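Local coordinates for protein N-ACETYLMURAMOYL-L-ALANINE AMIDASE CwlV (Paenibacillus polymyxa, PDB 1JWQ) that probably cleaves, through its zinc-bearing catalytic domain, the amide bond joining N-acetylmuramic acid to L-alanine in bacterial cell-wall peptidoglycan, at residues T28-M33 with V77-N82. Numbering follows the deposited sequence.
With ZN (zinc ion), chain B.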
ATOM      1  N   THR A  28      -9.283  -3.473  -7.045  1.00 12.27           N
ATOM      2  CA  THR A  28     -10.193  -4.050  -6.062  1.00 11.62           C
ATOM      3  C   THR A  28      -9.416  -4.416  -4.803  1.00 12.02           C
ATOM      4  O   THR A  28      -9.844  -4.121  -3.686  1.00 11.77           O
ATOM      5  CB  THR A  28     -10.860  -5.316  -6.633  1.00 12.83           C
ATOM      6  OG1 THR A  28     -11.424  -5.012  -7.915  1.00 13.86           O
ATOM      7  CG2 THR A  28     -11.959  -5.810  -5.706  1.00 12.87           C
ATOM      8  N   PHE A  29      -8.277  -5.073  -4.995  1.00 10.37           N
ATOM      9  CA  PHE A  29      -7.422  -5.459  -3.882  1.00 10.10           C
ATOM     10  C   PHE A  29      -6.918  -4.223  -3.137  1.00 10.00           C
ATOM     11  O   PHE A  29      -6.974  -4.164  -1.911  1.00 11.23           O
ATOM     12  CB  PHE A  29      -6.221  -6.259  -4.391  1.00  9.94           C
ATOM     13  CG  PHE A  29      -5.180  -6.535  -3.336  1.00 11.72           C
ATOM     14  CD1 PHE A  29      -5.381  -7.520  -2.379  1.00 11.47           C
ATOM     15  CD2 PHE A  29      -4.006  -5.786  -3.290  1.00 11.77           C
ATOM     16  CE1 PHE A  29      -4.431  -7.761  -1.389  1.00 11.71           C
ATOM     17  CE2 PHE A  29      -3.050  -6.018  -2.306  1.00 11.04           C
ATOM     18  CZ  PHE A  29      -3.264  -7.011  -1.351  1.00 13.67           C
ATOM     19  N   ASN A  30      -6.424  -3.238  -3.882  1.00  9.44           N
ATOM     20  CA  ASN A  30      -5.891  -2.027  -3.274  1.00  9.34           C
ATOM     21  C   ASN A  30      -6.897  -1.314  -2.386  1.00 10.00           C
ATOM     22  O   ASN A  30      -6.565  -0.878  -1.285  1.00  9.18           O
ATOM     23  CB  ASN A  30      -5.382  -1.062  -4.352  1.00 10.30           C
ATOM     24  CG  ASN A  30      -4.225  -1.643  -5.155  1.00  9.88           C
ATOM     25  OD1 ASN A  30      -3.554  -2.576  -4.709  1.00  9.53           O
ATOM     26  ND2 ASN A  30      -3.978  -1.082  -6.337  1.00  9.42           N
ATOM     27  N   LEU A  31      -8.129  -1.192  -2.865  1.00 10.86           N
ATOM     28  CA  LEU A  31      -9.166  -0.520  -2.092  1.00 11.59           C
ATOM     29  C   LEU A  31      -9.513  -1.310  -0.832  1.00 10.79           C
ATOM     30  O   LEU A  31      -9.586  -0.748   0.256  1.00 10.70           O
ATOM     31  CB  LEU A  31     -10.417  -0.332  -2.948  1.00 12.06           C
ATOM     32  CG  LEU A  31     -11.597   0.341  -2.241  1.00 11.51           C
ATOM     33  CD1 LEU A  31     -11.193   1.734  -1.772  1.00 12.26           C
ATOM     34  CD2 LEU A  31     -12.768   0.426  -3.204  1.00 14.36           C
ATOM     35  N   ALA A  32      -9.728  -2.613  -0.983  1.00 12.24           N
ATOM     36  CA  ALA A  32     -10.061  -3.462   0.156  1.00 11.45           C
ATOM     37  C   ALA A  32      -8.995  -3.337   1.243  1.00 13.35           C
ATOM     38  O   ALA A  32      -9.308  -3.279   2.436  1.00 13.55           O
ATOM     39  CB  ALA A  32     -10.190  -4.926  -0.297  1.00  9.82           C
ATOM     40  N   MET A  33      -7.733  -3.292   0.827  1.00 11.97           N
ATOM     41  CA  MET A  33      -6.629  -3.168   1.773  1.00 11.71           C
ATOM     42  C   MET A  33      -6.629  -1.797   2.443  1.00 10.74           C
ATOM     43  O   MET A  33      -6.485  -1.696   3.660  1.00 10.65           O
ATOM     44  CB  MET A  33      -5.287  -3.389   1.065  1.00 12.32           C
ATOM     45  CG  MET A  33      -5.046  -4.825   0.636  1.00 13.32           C
ATOM     46  SD  MET A  33      -5.131  -5.958   2.038  1.00 16.59           S
ATOM     47  CE  MET A  33      -4.013  -5.160   3.174  1.00 11.90           C
ATOM     48  N   VAL A  77       1.251   6.209   2.233  1.00  9.55           N
ATOM     49  CA  VAL A  77       1.421   4.807   1.887  1.00  9.06           C
ATOM     50  C   VAL A  77       0.519   4.474   0.714  1.00  7.40           C
ATOM     51  O   VAL A  77      -0.700   4.626   0.796  1.00  9.05           O
ATOM     52  CB  VAL A  77       1.047   3.870   3.056  1.00  8.03           C
ATOM     53  CG1 VAL A  77       1.228   2.413   2.635  1.00 10.67           C
ATOM     54  CG2 VAL A  77       1.914   4.175   4.276  1.00  9.32           C
ATOM     55  N   SER A  78       1.125   4.032  -0.380  1.00  8.41           N
ATOM     56  CA  SER A  78       0.360   3.649  -1.557  1.00  6.91           C
ATOM     57  C   SER A  78       0.350   2.126  -1.580  1.00  8.50           C
ATOM     58  O   SER A  78       1.397   1.491  -1.457  1.00  9.92           O
ATOM     59  CB  SER A  78       1.006   4.206  -2.825  1.00  7.92           C
ATOM     60  OG  SER A  78       0.161   3.990  -3.941  1.00  8.68           O
ATOM     61  N   ILE A  79      -0.840   1.546  -1.708  1.00  8.28           N
ATOM     62  CA  ILE A  79      -0.994   0.100  -1.713  1.00  9.37           C
ATOM     63  C   ILE A  79      -1.288  -0.421  -3.113  1.00  8.33           C
ATOM     64  O   ILE A  79      -2.199   0.050  -3.792  1.00 10.45           O
ATOM     65  CB  ILE A  79      -2.116  -0.334  -0.749  1.00  9.52           C
ATOM     66  CG1 ILE A  79      -1.787   0.137   0.673  1.00 11.30           C
ATOM     67  CG2 ILE A  79      -2.261  -1.848  -0.776  1.00 11.57           C
ATOM     68  CD1 ILE A  79      -2.867  -0.199   1.701  1.00 11.15           C
ATOM     69  N   HIS A  80      -0.490  -1.396  -3.529  1.00  9.46           N
ATOM     70  CA  HIS A  80      -0.598  -1.985  -4.855  1.00  9.42           C
ATOM     71  C   HIS A  80      -0.410  -3.497  -4.827  1.00  9.94           C
ATOM     72  O   HIS A  80      -0.061  -4.079  -3.803  1.00 10.36           O
ATOM     73  CB  HIS A  80       0.479  -1.386  -5.766  1.00  8.41           C
ATOM     74  CG  HIS A  80       0.241   0.045  -6.131  1.00  9.48           C
ATOM     75  ND1 HIS A  80      -0.231   0.426  -7.367  1.00  9.43           N
ATOM     76  CD2 HIS A  80       0.416   1.187  -5.425  1.00  6.20           C
ATOM     77  CE1 HIS A  80      -0.336   1.742  -7.412  1.00 10.07           C
ATOM     78  NE2 HIS A  80       0.050   2.229  -6.245  1.00  8.83           N
ATOM     79  N   ALA A  81      -0.660  -4.117  -5.977  1.00 11.35           N
ATOM     80  CA  ALA A  81      -0.475  -5.552  -6.168  1.00 12.15           C
ATOM     81  C   ALA A  81       0.360  -5.593  -7.444  1.00 14.48           C
ATOM     82  O   ALA A  81       0.132  -4.804  -8.367  1.00 14.00           O
ATOM     83  CB  ALA A  81      -1.809  -6.256  -6.370  1.00 14.91           C
ATOM     84  N   ASN A  82       1.318  -6.511  -7.489  1.00 13.72           N
ATOM     85  CA  ASN A  82       2.252  -6.626  -8.604  1.00 13.16           C
ATOM     86  C   ASN A  82       1.828  -7.557  -9.739  1.00 13.21           C
ATOM     87  O   ASN A  82       0.860  -8.309  -9.628  1.00 11.67           O
ATOM     88  CB  ASN A  82       3.601  -7.087  -8.042  1.00 14.00           C
ATOM     89  CG  ASN A  82       4.779  -6.351  -8.644  1.00 15.26           C
ATOM     90  OD1 ASN A  82       5.841  -6.261  -8.025  1.00 20.35           O
ATOM     91  ND2 ASN A  82       4.609  -5.830  -9.850  1.00 15.62           N
TER
HETATM   92 ZN    ZN B1001      -0.405  -0.859  -9.113  1.00 16.91          ZN
HETATM   93  O   HOH W   1       1.130  -2.173  -9.202  1.00 13.11           O
HETATM   94  O   HOH W   2       1.072   0.398 -10.262  1.00 15.64           O
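Beside the zinc site of this amidase domain, helix 26-42 packs against the C-terminal end of strand 75-82, where Phe29, Asn30 and Met33 meet Ile79, His80 and Ala81. The two segments run roughly antiparallel, their axes 7.3 Å apart at closest approach. Small Ala81 lets the aromatic ring come close: Phe29 CD2 lies 3.8 Å from Ala81 CB, while the ring edge approaches His80 O. One turn on, Met33 CB packs 3.9 Å from Ile79 CG2, and Met33 CG, set by a chi1 of -71°, lies above one face of the Phe29 ring, toward its rim.

On the zinc side of these apolar pairs, Asn30 has CG beside its backbone N (chi1 -63°), and the amide reaches the strand backbone, OD1 coming 3.0 Å from His80 CA without a hydrogen bond across the contact. Its ND2 instead donates to Gly9 O and to OE1 of the zinc ligand Glu26, which also accepts from Ala81 N; Asn30 is thus a second-shell residue that may orient Glu26.

His80 CB leaves the strand away from the helix, and ND1 binds zinc at 2.2 Å; a weak bond from NE2 to Ser78 OG may steady the ring. His10, Glu26 and two waters complete the coordination, a His-Glu-His site at the C-terminal edge of the sheet, with Glu26 from the start of helix 26-42, in an open alpha-beta-alpha fold characteristic of Amidase_3 enzymes.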